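Local structure of BDI_3064 protein (Parabacteroides distasonis ATCC 8503, 5Z06) at residues Lys511-Gly516 with Leu524-Ser529. The protein hydrolyses linear beta-1,2-glucan and beta-1,2-glucooligosaccharides of four or more units, releasing the disaccharide sophorose from the non-reducing end. Sequence-based numbering, arbitrary orientation.
Sequences KMYTNG and LKVGVS
Asn515 grips segment 524-529 twice, through its side-chain amide and its backbone. CG stands anti to the backbone N (chi1 180°), which places it near Gly527 O, and ND2 donates to that oxygen at 2.7 Å, lying 27° from the carbonyl's plane. Ser529 O is also close to ND2, at 2.6 Å. Outside the two segments, Tyr519 OH bonds to ND2 and Asn517 N to OD1, so both ends of the amide are held, which probably fixes its rotation. An alanine here would probably leave Gly527 O without this donor and Asn517 N without its acceptor. The backbone supplies three further bonds: Asn515 N to Lys525 O (2.8 Å), Gly516 N to Leu524 O (2.8 Å) and Gly527 N to Tyr513 O (3.0 Å, 163° at the hydrogen). Packing follows on the Tyr513 side, where Val526 CG1 sits over one ring face, 3.7 Å from the ring centroid and displaced toward CZ and CE2, both 3.4 Å away: a CH-pi contact. The phenol OH bonds to Tyr556 OH. A side chain at Gly527 would be pressed against Val526 O and crowded by Leu524 CD2. The bonds of Asn515 N and Gly527 N flank Thr514 and Val526 (CA-CA 4.1 Å), the pattern of a non-hydrogen-bonded pair in a single antiparallel beta bridge, here joining the loops on either side of the short strands 518-519 and 522-523 within the glycoamylase-like region.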
loop_
_atom_site.group_PDB
_atom_site.type_symbol
_atom_site.label_atom_id
_atom_site.label_comp_id
_atom_site.label_asym_id
_atom_site.label_seq_id
_atom_site.Cartn_x
_atom_site.Cartn_y
_atom_site.Cartn_z
ATOM N N LYS A 511 -22.643 16.844 -11.405
ATOM C CA LYS A 511 -22.772 17.873 -10.383
ATOM C C LYS A 511 -24.193 17.877 -9.763
ATOM O O LYS A 511 -24.351 18.305 -8.632
ATOM C CB LYS A 511 -22.381 19.260 -10.916
ATOM C CG LYS A 511 -23.414 19.886 -11.830
ATOM C CD LYS A 511 -22.944 21.254 -12.286
ATOM C CE LYS A 511 -24.092 22.009 -12.917
ATOM N NZ LYS A 511 -23.705 23.421 -13.157
ATOM N N MET A 512 -25.195 17.377 -10.486
ATOM C CA MET A 512 -26.570 17.226 -9.955
ATOM C C MET A 512 -26.799 15.910 -9.192
ATOM O O MET A 512 -27.940 15.520 -8.960
ATOM C CB MET A 512 -27.604 17.318 -11.103
ATOM C CG MET A 512 -27.578 18.609 -11.923
ATOM S SD MET A 512 -27.687 20.035 -10.840
ATOM C CE MET A 512 -29.418 19.991 -10.337
ATOM N N TYR A 513 -25.710 15.245 -8.805
ATOM C CA TYR A 513 -25.697 13.874 -8.253
ATOM C C TYR A 513 -25.956 12.873 -9.335
ATOM O O TYR A 513 -25.127 11.985 -9.590
ATOM C CB TYR A 513 -26.648 13.635 -7.071
ATOM C CG TYR A 513 -26.470 12.236 -6.548
ATOM C CD1 TYR A 513 -25.361 11.895 -5.788
ATOM C CD2 TYR A 513 -27.381 11.241 -6.861
ATOM C CE1 TYR A 513 -25.183 10.596 -5.314
ATOM C CE2 TYR A 513 -27.206 9.950 -6.409
ATOM C CZ TYR A 513 -26.106 9.637 -5.642
ATOM O OH TYR A 513 -25.977 8.337 -5.227
ATOM N N THR A 514 -27.141 12.984 -9.922
ATOM C CA THR A 514 -27.410 12.415 -11.224
ATOM C C THR A 514 -26.469 12.997 -12.273
ATOM O O THR A 514 -25.966 14.123 -12.162
ATOM C CB THR A 514 -28.828 12.725 -11.690
ATOM O OG1 THR A 514 -29.054 14.135 -11.557
ATOM C CG2 THR A 514 -29.824 11.949 -10.867
ATOM N N ASN A 515 -26.262 12.218 -13.313
ATOM C CA ASN A 515 -25.289 12.566 -14.324
ATOM C C ASN A 515 -26.024 12.532 -15.667
ATOM O O ASN A 515 -26.240 13.587 -16.279
ATOM C CB ASN A 515 -24.101 11.598 -14.227
ATOM C CG ASN A 515 -23.019 11.872 -15.250
ATOM O OD1 ASN A 515 -23.307 12.193 -16.405
ATOM N ND2 ASN A 515 -21.765 11.700 -14.843
ATOM N N GLY A 516 -26.394 11.335 -16.120
ATOM C CA GLY A 516 -27.097 11.184 -17.381
ATOM C C GLY A 516 -26.264 11.209 -18.643
ATOM O O GLY A 516 -26.795 10.954 -19.713
ATOM N N LEU A 524 -24.474 6.709 -17.633
ATOM C CA LEU A 524 -24.259 6.751 -16.214
ATOM C C LEU A 524 -25.357 7.580 -15.577
ATOM O O LEU A 524 -25.374 8.794 -15.738
ATOM C CB LEU A 524 -22.880 7.382 -15.949
ATOM C CG LEU A 524 -22.222 7.068 -14.629
ATOM C CD1 LEU A 524 -22.055 5.558 -14.450
ATOM C CD2 LEU A 524 -20.877 7.780 -14.551
ATOM N N LYS A 525 -26.283 6.933 -14.870
ATOM C CA LYS A 525 -27.362 7.672 -14.207
ATOM C C LYS A 525 -26.868 8.563 -13.077
ATOM O O LYS A 525 -27.334 9.681 -12.893
ATOM C CB LYS A 525 -28.426 6.718 -13.692
ATOM C CG LYS A 525 -29.269 6.093 -14.799
ATOM C CD LYS A 525 -30.164 5.005 -14.221
ATOM C CE LYS A 525 -31.152 4.451 -15.228
ATOM N NZ LYS A 525 -30.755 3.092 -15.680
ATOM N N VAL A 526 -25.905 8.077 -12.321
ATOM C CA VAL A 526 -25.391 8.810 -11.185
ATOM C C VAL A 526 -23.880 8.797 -11.251
ATOM O O VAL A 526 -23.260 7.828 -11.698
ATOM C CB VAL A 526 -25.864 8.139 -9.898
ATOM C CG1 VAL A 526 -25.079 8.626 -8.679
ATOM C CG2 VAL A 526 -27.357 8.370 -9.712
ATOM N N GLY A 527 -23.283 9.858 -10.763
ATOM C CA GLY A 527 -21.860 9.871 -10.562
ATOM C C GLY A 527 -21.230 11.135 -11.063
ATOM O O GLY A 527 -21.598 11.659 -12.122
ATOM N N VAL A 528 -20.243 11.598 -10.318
ATOM C CA VAL A 528 -19.452 12.737 -10.715
ATOM C C VAL A 528 -18.576 12.264 -11.847
ATOM O O VAL A 528 -18.007 11.163 -11.795
ATOM C CB VAL A 528 -18.549 13.208 -9.576
ATOM C CG1 VAL A 528 -17.558 14.266 -10.065
ATOM C CG2 VAL A 528 -19.398 13.759 -8.436
ATOM N N SER A 529 -18.462 13.104 -12.868
ATOM C CA SER A 529 -17.601 12.811 -13.996
ATOM C C SER A 529 -17.983 11.443 -14.546
ATOM O O SER A 529 -19.190 11.156 -14.627
ATOM C CB SER A 529 -16.138 12.936 -13.576
ATOM O OG SER A 529 -15.317 12.922 -14.712
#